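Local coordinates for protein PelA (Pseudomonas aeruginosa, PDB 5TCB) that carries a glycoside hydrolase domain, the part present here, and as a full-length protein probably also acts as a deacetylase, at residues Ser25-Tyr31 / Phe43-Glu49; Phe69-Gly75 / Gly131-Leu137; Arg152-Ala156 / Glu178-Leu183. All blocks are in the same frame, centred on the assembly; numbering follows the deposited sequence.

Interaction 1 (Ser25-Tyr31 / Phe43-Glu49)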
loop_
_atom_site.group_PDB
_atom_site.type_symbol
_atom_site.label_atom_id
_atom_site.label_comp_id
_atom_site.label_asym_id
_atom_site.label_seq_id
_atom_site.Cartn_x
_atom_site.Cartn_y
_atom_site.Cartn_z
ATOM N N SER A 25 4.894 -1.848 15.423
ATOM C CA SER A 25 4.252 -1.362 16.630
ATOM C C SER A 25 3.421 -0.115 16.371
ATOM O O SER A 25 2.466 0.162 17.114
ATOM C CB SER A 25 5.314 -1.030 17.697
ATOM O OG SER A 25 5.955 -2.200 18.178
ATOM N N SER A 26 3.794 0.632 15.343
ATOM C CA SER A 26 3.144 1.857 14.904
ATOM C C SER A 26 3.521 2.047 13.446
ATOM O O SER A 26 4.501 1.479 12.974
ATOM C CB SER A 26 3.575 3.075 15.725
ATOM O OG SER A 26 4.952 3.348 15.561
ATOM N N VAL A 27 2.712 2.818 12.718
ATOM C CA VAL A 27 2.947 2.983 11.290
ATOM C C VAL A 27 2.468 4.366 10.872
ATOM O O VAL A 27 1.463 4.878 11.384
ATOM C CB VAL A 27 2.260 1.853 10.479
ATOM C CG1 VAL A 27 0.731 1.879 10.628
ATOM C CG2 VAL A 27 2.671 1.906 9.049
ATOM N N ALA A 28 3.219 4.969 9.953
ATOM C CA ALA A 28 2.821 6.188 9.266
ATOM C C ALA A 28 3.007 6.025 7.763
ATOM O O ALA A 28 3.852 5.253 7.294
ATOM C CB ALA A 28 3.618 7.409 9.784
ATOM N N PHE A 29 2.203 6.784 7.008
ATOM C CA PHE A 29 2.283 6.868 5.554
ATOM C C PHE A 29 2.401 8.331 5.179
ATOM O O PHE A 29 1.621 9.154 5.676
ATOM C CB PHE A 29 1.015 6.316 4.880
ATOM C CG PHE A 29 0.833 4.817 4.968
ATOM C CD1 PHE A 29 0.455 4.220 6.163
ATOM C CD2 PHE A 29 1.012 4.012 3.842
ATOM C CE1 PHE A 29 0.277 2.853 6.258
ATOM C CE2 PHE A 29 0.832 2.634 3.922
ATOM C CZ PHE A 29 0.480 2.057 5.136
ATOM N N TRP A 30 3.359 8.651 4.300
ATOM C CA TRP A 30 3.566 10.028 3.856
ATOM C C TRP A 30 3.928 9.983 2.383
ATOM O O TRP A 30 4.994 9.479 2.031
ATOM C CB TRP A 30 4.660 10.729 4.666
ATOM C CG TRP A 30 4.793 12.170 4.283
ATOM C CD1 TRP A 30 5.428 12.668 3.160
ATOM C CD2 TRP A 30 4.257 13.313 4.970
ATOM N NE1 TRP A 30 5.322 14.022 3.128
ATOM C CE2 TRP A 30 4.618 14.459 4.224
ATOM C CE3 TRP A 30 3.528 13.485 6.147
ATOM C CZ2 TRP A 30 4.244 15.734 4.599
ATOM C CZ3 TRP A 30 3.180 14.751 6.539
ATOM C CH2 TRP A 30 3.532 15.877 5.771
ATOM N N TYR A 31 3.049 10.487 1.523
ATOM C CA TYR A 31 3.267 10.394 0.084
ATOM C C TYR A 31 3.610 11.730 -0.548
ATOM O O TYR A 31 3.791 11.812 -1.782
ATOM C CB TYR A 31 2.011 9.829 -0.582
ATOM C CG TYR A 31 1.702 8.372 -0.288
ATOM C CD1 TYR A 31 2.652 7.514 0.234
ATOM C CD2 TYR A 31 0.455 7.854 -0.566
ATOM C CE1 TYR A 31 2.362 6.199 0.468
ATOM C CE2 TYR A 31 0.160 6.520 -0.324
ATOM C CZ TYR A 31 1.121 5.709 0.174
ATOM O OH TYR A 31 0.845 4.386 0.423
ATOM N N PHE A 43 7.813 6.757 14.316
ATOM C CA PHE A 43 6.948 5.627 13.983
ATOM C C PHE A 43 7.830 4.424 13.667
ATOM O O PHE A 43 8.944 4.566 13.171
ATOM C CB PHE A 43 6.043 5.949 12.777
ATOM C CG PHE A 43 5.017 7.023 13.040
ATOM C CD1 PHE A 43 5.358 8.368 12.926
ATOM C CD2 PHE A 43 3.709 6.691 13.343
ATOM C CE1 PHE A 43 4.413 9.354 13.131
ATOM C CE2 PHE A 43 2.756 7.680 13.559
ATOM C CZ PHE A 43 3.129 9.024 13.446
ATOM N N ASP A 44 7.326 3.224 13.990
ATOM C CA ASP A 44 8.107 1.998 13.808
ATOM C C ASP A 44 8.327 1.708 12.322
ATOM O O ASP A 44 9.457 1.487 11.871
ATOM C CB ASP A 44 7.384 0.861 14.525
ATOM C CG ASP A 44 8.189 -0.425 14.610
ATOM O OD1 ASP A 44 9.435 -0.389 14.494
ATOM O OD2 ASP A 44 7.583 -1.478 14.885
ATOM N N TRP A 45 7.250 1.681 11.549
ATOM C CA TRP A 45 7.305 1.559 10.096
ATOM C C TRP A 45 6.803 2.852 9.474
ATOM O O TRP A 45 5.800 3.429 9.945
ATOM C CB TRP A 45 6.429 0.397 9.594
ATOM C CG TRP A 45 6.912 -0.988 9.849
ATOM C CD1 TRP A 45 7.904 -1.400 10.685
ATOM C CD2 TRP A 45 6.390 -2.178 9.237
ATOM N NE1 TRP A 45 8.029 -2.768 10.634
ATOM C CE2 TRP A 45 7.113 -3.260 9.730
ATOM C CE3 TRP A 45 5.390 -2.410 8.280
ATOM C CZ2 TRP A 45 6.857 -4.577 9.328
ATOM C CZ3 TRP A 45 5.141 -3.696 7.885
ATOM C CH2 TRP A 45 5.874 -4.762 8.389
ATOM N N VAL A 46 7.506 3.315 8.446
ATOM C CA VAL A 46 7.115 4.512 7.707
ATOM C C VAL A 46 7.107 4.174 6.221
ATOM O O VAL A 46 8.118 3.716 5.686
ATOM C CB VAL A 46 8.042 5.703 7.989
ATOM C CG1 VAL A 46 7.537 6.931 7.270
ATOM C CG2 VAL A 46 8.095 5.987 9.467
ATOM N N VAL A 47 5.974 4.413 5.567
ATOM C CA VAL A 47 5.821 4.219 4.131
ATOM C C VAL A 47 5.852 5.575 3.444
ATOM O O VAL A 47 5.098 6.483 3.805
ATOM C CB VAL A 47 4.513 3.488 3.823
ATOM C CG1 VAL A 47 4.393 3.271 2.303
ATOM C CG2 VAL A 47 4.416 2.157 4.571
ATOM N N LEU A 48 6.724 5.712 2.453
ATOM C CA LEU A 48 7.015 6.979 1.808
ATOM C C LEU A 48 6.921 6.857 0.296
ATOM O O LEU A 48 7.171 5.790 -0.278
ATOM C CB LEU A 48 8.424 7.456 2.140
ATOM C CG LEU A 48 8.665 7.550 3.639
ATOM C CD1 LEU A 48 9.984 6.931 3.997
ATOM C CD2 LEU A 48 8.569 8.978 4.061
ATOM N N GLU A 49 6.629 7.978 -0.349
ATOM C CA GLU A 49 6.863 8.104 -1.783
ATOM C C GLU A 49 8.326 8.460 -1.965
ATOM O O GLU A 49 8.753 9.588 -1.671
ATOM C CB GLU A 49 5.925 9.143 -2.393
ATOM C CG GLU A 49 6.223 9.477 -3.853
ATOM C CD GLU A 49 6.401 8.248 -4.725
ATOM O OE1 GLU A 49 5.459 7.439 -4.892
ATOM O OE2 GLU A 49 7.520 8.096 -5.255
HETATM O O HOH W 1 8.127 -3.331 17.202
#
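Ala28 and Trp30 each reach across to the 43-49 segment with both N-H and C=O, which sets 27-30 and 45-48 side by side as parallel strands. Ala28 N donates to Trp45 O (3.0 Å) and Ala28 O accepts from Val47 N (2.9 Å); Trp30 N binds Val47 O, and the ladder ends in a longer bond from Glu49 N to Trp30 O (3.3 Å).

At the other end Trp45 N donates to Ser26 O, beside side-chain bonds. Ser26 OG, turned between its own backbone N and carbonyl carbon (chi1 64°), accepts Asp44 N at 2.8 Å. Asp44 OD2 takes Ser25 N on its anti lone pair, also at 2.8 Å, and accepts a hydrogen bond from a water that also hydrogen-bonds Ser25 OG.

Two CH-pi contacts make up the main apolar part. Ala28 CB sits over the centre of the Phe43 ring, 3.5 Å from its centroid, whereas Val47 CG2 lies over a Phe29 face but toward the rim.

Strand 258-262 packs beside strand 27-30, and strand 67-73 follows 45-48. Helix 37-40, the crossover of this beta-alpha-beta unit, covers Ala28, Trp30, Val46 and Leu48 through Leu40; Phe29 faces the other way, meeting Phe133 edge-to-face.

Interaction 2 (Phe69-Gly75 / Gly131-Leu137)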
loop_
_atom_site.group_PDB
_atom_site.type_symbol
_atom_site.label_atom_id
_atom_site.label_comp_id
_atom_site.label_asym_id
_atom_site.label_seq_id
_atom_site.Cartn_x
_atom_site.Cartn_y
_atom_site.Cartn_z
ATOM N N PHE A 69 9.772 2.096 4.216
ATOM C CA PHE A 69 9.209 1.384 3.065
ATOM C C PHE A 69 8.959 2.368 1.932
ATOM O O PHE A 69 8.497 3.487 2.168
ATOM C CB PHE A 69 7.864 0.731 3.403
ATOM C CG PHE A 69 7.948 -0.408 4.370
ATOM C CD1 PHE A 69 8.180 -0.172 5.704
ATOM C CD2 PHE A 69 7.784 -1.728 3.945
ATOM C CE1 PHE A 69 8.256 -1.239 6.604
ATOM C CE2 PHE A 69 7.837 -2.766 4.803
ATOM C CZ PHE A 69 8.086 -2.538 6.151
ATOM N N ALA A 70 9.225 1.939 0.697
ATOM C CA ALA A 70 8.917 2.733 -0.485
ATOM C C ALA A 70 7.612 2.256 -1.127
ATOM O O ALA A 70 7.389 1.043 -1.294
ATOM C CB ALA A 70 10.049 2.653 -1.504
ATOM N N TYR A 71 6.756 3.224 -1.461
ATOM C CA TYR A 71 5.537 2.958 -2.222
ATOM C C TYR A 71 5.851 2.357 -3.579
ATOM O O TYR A 71 6.689 2.862 -4.328
ATOM C CB TYR A 71 4.751 4.252 -2.372
ATOM C CG TYR A 71 3.465 4.097 -3.136
ATOM C CD1 TYR A 71 3.439 4.298 -4.502
ATOM C CD2 TYR A 71 2.309 3.739 -2.499
ATOM C CE1 TYR A 71 2.262 4.141 -5.223
ATOM C CE2 TYR A 71 1.114 3.591 -3.223
ATOM C CZ TYR A 71 1.124 3.794 -4.571
ATOM O OH TYR A 71 -0.026 3.637 -5.332
ATOM N N LEU A 72 5.104 1.313 -3.936
ATOM C CA LEU A 72 5.207 0.758 -5.284
ATOM C C LEU A 72 3.838 0.255 -5.715
ATOM O O LEU A 72 3.316 -0.726 -5.162
ATOM C CB LEU A 72 6.217 -0.384 -5.346
ATOM C CG LEU A 72 6.470 -0.971 -6.744
ATOM C CD1 LEU A 72 7.088 0.047 -7.684
ATOM C CD2 LEU A 72 7.342 -2.199 -6.694
ATOM N N SER A 73 3.288 0.871 -6.764
ATOM C CA SER A 73 2.006 0.454 -7.325
ATOM C C SER A 73 2.234 -0.675 -8.337
ATOM O O SER A 73 2.912 -0.499 -9.350
ATOM C CB SER A 73 1.303 1.652 -7.944
ATOM O OG SER A 73 0.127 1.230 -8.645
ATOM N N VAL A 74 1.719 -1.858 -8.002
ATOM C CA VAL A 74 1.966 -3.080 -8.767
ATOM C C VAL A 74 0.942 -3.268 -9.872
ATOM O O VAL A 74 1.281 -3.757 -10.951
ATOM C CB VAL A 74 1.979 -4.297 -7.815
ATOM C CG1 VAL A 74 2.105 -5.618 -8.574
ATOM C CG2 VAL A 74 3.099 -4.180 -6.832
ATOM N N GLY A 75 -0.296 -2.852 -9.657
ATOM C CA GLY A 75 -1.347 -3.090 -10.634
ATOM C C GLY A 75 -1.630 -1.964 -11.609
ATOM O O GLY A 75 -2.334 -2.164 -12.609
ATOM N N GLY A 131 11.914 -2.092 2.781
ATOM C CA GLY A 131 10.785 -2.822 2.252
ATOM C C GLY A 131 10.034 -1.981 1.247
ATOM O O GLY A 131 10.369 -0.817 0.979
ATOM N N LEU A 132 8.985 -2.615 0.698
ATOM C CA LEU A 132 8.101 -2.007 -0.273
ATOM C C LEU A 132 6.669 -2.112 0.218
ATOM O O LEU A 132 6.275 -3.142 0.769
ATOM C CB LEU A 132 8.166 -2.718 -1.608
ATOM C CG LEU A 132 9.540 -2.822 -2.266
ATOM C CD1 LEU A 132 9.503 -3.734 -3.502
ATOM C CD2 LEU A 132 10.064 -1.467 -2.624
ATOM N N PHE A 133 5.910 -1.039 0.019
ATOM C CA PHE A 133 4.470 -1.059 0.227
ATOM C C PHE A 133 3.839 -1.294 -1.132
ATOM O O PHE A 133 3.941 -0.445 -2.022
ATOM C CB PHE A 133 3.953 0.220 0.865
ATOM C CG PHE A 133 2.459 0.185 1.117
ATOM C CD1 PHE A 133 1.945 -0.602 2.118
ATOM C CD2 PHE A 133 1.586 0.922 0.353
ATOM C CE1 PHE A 133 0.592 -0.657 2.359
ATOM C CE2 PHE A 133 0.208 0.849 0.586
ATOM C CZ PHE A 133 -0.261 0.072 1.607
ATOM N N LEU A 134 3.240 -2.449 -1.297
ATOM C CA LEU A 134 2.730 -2.894 -2.598
ATOM C C LEU A 134 1.252 -2.552 -2.740
ATOM O O LEU A 134 0.387 -3.165 -2.099
ATOM C CB LEU A 134 2.979 -4.390 -2.779
ATOM C CG LEU A 134 4.443 -4.825 -2.625
ATOM C CD1 LEU A 134 4.541 -6.338 -2.832
ATOM C CD2 LEU A 134 5.349 -4.084 -3.598
ATOM N N ASP A 135 0.963 -1.588 -3.608
ATOM C CA ASP A 135 -0.384 -1.102 -3.822
ATOM C C ASP A 135 -0.975 -1.712 -5.093
ATOM O O ASP A 135 -0.302 -2.397 -5.880
ATOM C CB ASP A 135 -0.357 0.430 -3.907
ATOM C CG ASP A 135 -1.699 1.091 -3.669
ATOM O OD1 ASP A 135 -2.644 0.461 -3.142
ATOM O OD2 ASP A 135 -1.802 2.293 -4.008
ATOM N N THR A 136 -2.256 -1.422 -5.273
ATOM C CA THR A 136 -3.103 -1.824 -6.412
ATOM C C THR A 136 -2.986 -3.318 -6.726
ATOM O O THR A 136 -2.953 -3.745 -7.882
ATOM C CB THR A 136 -2.873 -0.923 -7.638
ATOM O OG1 THR A 136 -1.507 -0.910 -8.047
ATOM C CG2 THR A 136 -3.327 0.492 -7.319
ATOM N N LEU A 137 -3.039 -4.130 -5.672
ATOM C CA LEU A 137 -3.033 -5.580 -5.791
ATOM C C LEU A 137 -4.390 -6.133 -6.177
ATOM O O LEU A 137 -4.494 -7.343 -6.432
ATOM C CB LEU A 137 -2.586 -6.230 -4.471
ATOM C CG LEU A 137 -1.193 -5.800 -4.025
ATOM C CD1 LEU A 137 -0.825 -6.553 -2.734
ATOM C CD2 LEU A 137 -0.125 -6.047 -5.092
#
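Tyr71 and Asp135 meet through their polar ends on the same face of two parallel strands. Tyr71 CG lies anti to the backbone N (chi1 -180°), which carries the ring along the sheet until OH donates to Asp135 OD2 at 2.6 Å. The oxygen uses its anti lone pair, and ring and carboxylate planes stand 70° apart. The other carboxylate oxygen, OD1, is held twice: Thr136 N approaches from above the carboxylate plane, and Asn174 of the next strand donates through its side-chain amide. These bonds fix the acid's rotation.

Thr136 has OG1 wedged between its own backbone N and carbonyl carbon (chi1 57°), which aims the hydroxyl at the end of strand 67-73. Thr136 OG1 accepts a hydrogen bond from Gly75 N (2.8 Å) and lies 2.8 Å from Ser73 OG, which also binds Glu76 O. Val74 N donates to Asp135 O beside them.

Farther back on this face, Tyr71 CD2 touches Phe133 CD2 (4.1 Å) at the edge of the Phe133 ring, and Phe69 CD2 lies against the backbone of Gly131, 3.5 Å from its C. On the reverse face Leu72 CD2 touches both Leu132 CD1 and Leu134 CD2 (4.1 Å each), the three methyls forming a triangle and the side chains pointing the same way; just past the strand, the Val74 and Leu134 side chains cross at a slant, Val74 CG2 3.9 Å from Leu134 CD2. Helices 111-126 and 145-165 cover these aliphatic groups.

Backbone bonds such as Leu72 N to Phe133 O join the strands throughout. The rings here face inward, and eight parallel strands in sequential order, largely alternating with helices, are consistent with a (beta/alpha)8 barrel, whose active site in glycoside hydrolases lies, like this polar cluster, at the C-terminal strand ends.

Interaction 3 (Arg152-Ala156 / Glu178-Leu183)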
loop_
_atom_site.group_PDB
_atom_site.type_symbol
_atom_site.label_atom_id
_atom_site.label_comp_id
_atom_site.label_asym_id
_atom_site.label_seq_id
_atom_site.Cartn_x
_atom_site.Cartn_y
_atom_site.Cartn_z
ATOM N N ARG A 152 -4.806 -12.750 -11.904
ATOM C CA ARG A 152 -4.518 -13.119 -10.519
ATOM C C ARG A 152 -3.298 -14.022 -10.451
ATOM O O ARG A 152 -2.442 -13.859 -9.577
ATOM C CB ARG A 152 -5.738 -13.815 -9.909
ATOM C CG ARG A 152 -5.613 -14.082 -8.432
ATOM C CD ARG A 152 -6.676 -15.015 -7.900
ATOM N NE ARG A 152 -6.478 -16.374 -8.411
ATOM C CZ ARG A 152 -5.619 -17.244 -7.894
ATOM N NH1 ARG A 152 -4.899 -16.941 -6.813
ATOM N NH2 ARG A 152 -5.483 -18.437 -8.440
ATOM N N ARG A 153 -3.208 -14.987 -11.367
ATOM C CA ARG A 153 -2.073 -15.893 -11.397
ATOM C C ARG A 153 -0.800 -15.155 -11.784
ATOM O O ARG A 153 0.268 -15.428 -11.241
ATOM C CB ARG A 153 -2.347 -17.044 -12.371
ATOM C CG ARG A 153 -3.459 -17.981 -11.930
ATOM C CD ARG A 153 -3.715 -19.079 -12.974
ATOM N NE ARG A 153 -4.833 -19.929 -12.573
ATOM C CZ ARG A 153 -5.260 -20.983 -13.259
ATOM N NH1 ARG A 153 -4.668 -21.328 -14.396
ATOM N NH2 ARG A 153 -6.284 -21.692 -12.804
ATOM N N ALA A 154 -0.895 -14.206 -12.719
ATOM C CA ALA A 154 0.272 -13.420 -13.099
ATOM C C ALA A 154 0.732 -12.543 -11.946
ATOM O O ALA A 154 1.937 -12.334 -11.762
ATOM C CB ALA A 154 -0.049 -12.565 -14.310
ATOM N N LEU A 155 -0.214 -12.029 -11.158
ATOM C CA LEU A 155 0.137 -11.242 -9.984
ATOM C C LEU A 155 0.853 -12.112 -8.959
ATOM O O LEU A 155 1.897 -11.717 -8.422
ATOM C CB LEU A 155 -1.120 -10.613 -9.374
ATOM C CG LEU A 155 -0.876 -9.832 -8.084
ATOM C CD1 LEU A 155 0.074 -8.688 -8.343
ATOM C CD2 LEU A 155 -2.199 -9.289 -7.543
ATOM N N ALA A 156 0.318 -13.313 -8.683
ATOM C CA ALA A 156 0.943 -14.180 -7.683
ATOM C C ALA A 156 2.354 -14.571 -8.114
ATOM O O ALA A 156 3.289 -14.533 -7.303
ATOM C CB ALA A 156 0.075 -15.416 -7.428
ATOM N N GLU A 178 -6.749 -12.061 -2.767
ATOM C CA GLU A 178 -6.905 -13.088 -3.782
ATOM C C GLU A 178 -5.615 -13.857 -4.052
ATOM O O GLU A 178 -5.668 -14.945 -4.628
ATOM C CB GLU A 178 -7.391 -12.457 -5.091
ATOM C CG GLU A 178 -8.768 -11.819 -5.022
ATOM C CD GLU A 178 -8.787 -10.427 -4.372
ATOM O OE1 GLU A 178 -7.710 -9.810 -4.122
ATOM O OE2 GLU A 178 -9.925 -9.981 -4.085
ATOM N N VAL A 179 -4.471 -13.301 -3.670
ATOM C CA VAL A 179 -3.181 -13.944 -3.900
ATOM C C VAL A 179 -2.513 -14.399 -2.610
ATOM O O VAL A 179 -1.716 -15.348 -2.656
ATOM C CB VAL A 179 -2.222 -13.049 -4.718
ATOM C CG1 VAL A 179 -2.732 -12.875 -6.169
ATOM C CG2 VAL A 179 -1.993 -11.697 -4.089
ATOM N N LEU A 180 -2.828 -13.796 -1.469
ATOM C CA LEU A 180 -2.149 -14.165 -0.225
ATOM C C LEU A 180 -2.198 -15.652 0.097
ATOM O O LEU A 180 -1.168 -16.185 0.544
ATOM C CB LEU A 180 -2.720 -13.353 0.945
ATOM C CG LEU A 180 -2.156 -11.941 1.029
ATOM C CD1 LEU A 180 -3.095 -10.992 1.773
ATOM C CD2 LEU A 180 -0.773 -11.956 1.693
ATOM N N PRO A 181 -3.302 -16.379 -0.091
ATOM C CA PRO A 181 -3.282 -17.795 0.285
ATOM C C PRO A 181 -2.270 -18.609 -0.497
ATOM O O PRO A 181 -1.838 -19.664 -0.006
ATOM C CB PRO A 181 -4.723 -18.247 0.010
ATOM C CG PRO A 181 -5.539 -17.000 0.120
ATOM C CD PRO A 181 -4.651 -15.940 -0.481
ATOM N N GLU A 182 -1.867 -18.166 -1.686
ATOM C CA GLU A 182 -0.860 -18.856 -2.480
ATOM C C GLU A 182 0.559 -18.349 -2.248
ATOM O O GLU A 182 1.490 -18.822 -2.916
ATOM C CB GLU A 182 -1.193 -18.725 -3.961
ATOM C CG GLU A 182 -2.379 -19.579 -4.356
ATOM C CD GLU A 182 -2.825 -19.315 -5.762
ATOM O OE1 GLU A 182 -1.960 -19.271 -6.657
ATOM O OE2 GLU A 182 -4.037 -19.132 -5.970
ATOM N N LEU A 183 0.761 -17.419 -1.320
ATOM C CA LEU A 183 2.073 -16.813 -1.078
ATOM C C LEU A 183 2.439 -16.881 0.403
ATOM O O LEU A 183 2.769 -15.863 1.019
ATOM C CB LEU A 183 2.078 -15.369 -1.569
ATOM C CG LEU A 183 1.794 -15.203 -3.057
ATOM C CD1 LEU A 183 1.472 -13.728 -3.343
ATOM C CD2 LEU A 183 2.990 -15.662 -3.877
#
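Arg152, Val179 and Ala156 carry most of this contact, in which helix 145-165 of the (beta/alpha)8 barrel meets the loop leaving strand 170-174. The Arg152 chain runs out extended and bends at chi3 (69°), bringing the guanidinium edge over the loop. Arg152 NH1 serves two acceptors: the backbone O of Glu178 at 3.1 Å, and Glu182 OE2 in a salt bridge whose 2.5 Å length is short enough to be read with reserve. NH2 adds a weak bond to the same OE2. Carboxylate and guanidinium planes stand 70° apart, and OE2 is met from above the carboxylate plane. Glu149, one helical turn earlier, forms a second salt bridge with NH2, so the Arg152 charge is probably balanced by both acids.

Beneath this polar link Val179 CG1 lies 3.6 Å from Arg152 O and touches Arg152 CG, the two side chains sliding past each other in opposite directions. The Leu155 side chain crosses that of Val179 at about a right angle, with Leu155 CD2 3.9 Å from Val179 CG1, and Ala156 CB, directed at the loop, packs against Val179 CG1 at 4.0 Å. One turn of 3-10 helix later, Leu183 CD2 rests 3.6 Å from Ala156 O.

Overall arrangement
Interactions 1 and 2 lie in the same parallel sheet and share a seam: strands 45-48 and 67-73 are neighbours, joined by Val46 O with Phe69 N and Leu48 O with Tyr71 N, while Trp45 packs on Phe69. Interaction 2 is the buried one, its centre about 5 Å from that of the chain; interaction 1 is partly buried and ends in water-linked polar groups. Interaction 3 belongs to the outer layer, about 25 Å between centres from interaction 1 and across the chain's middle. Backbone ladders and rings thus give way to a salt bridge over a small apolar patch. Leu155 bridges the layers, touching Val74 and Leu137 of interaction 2.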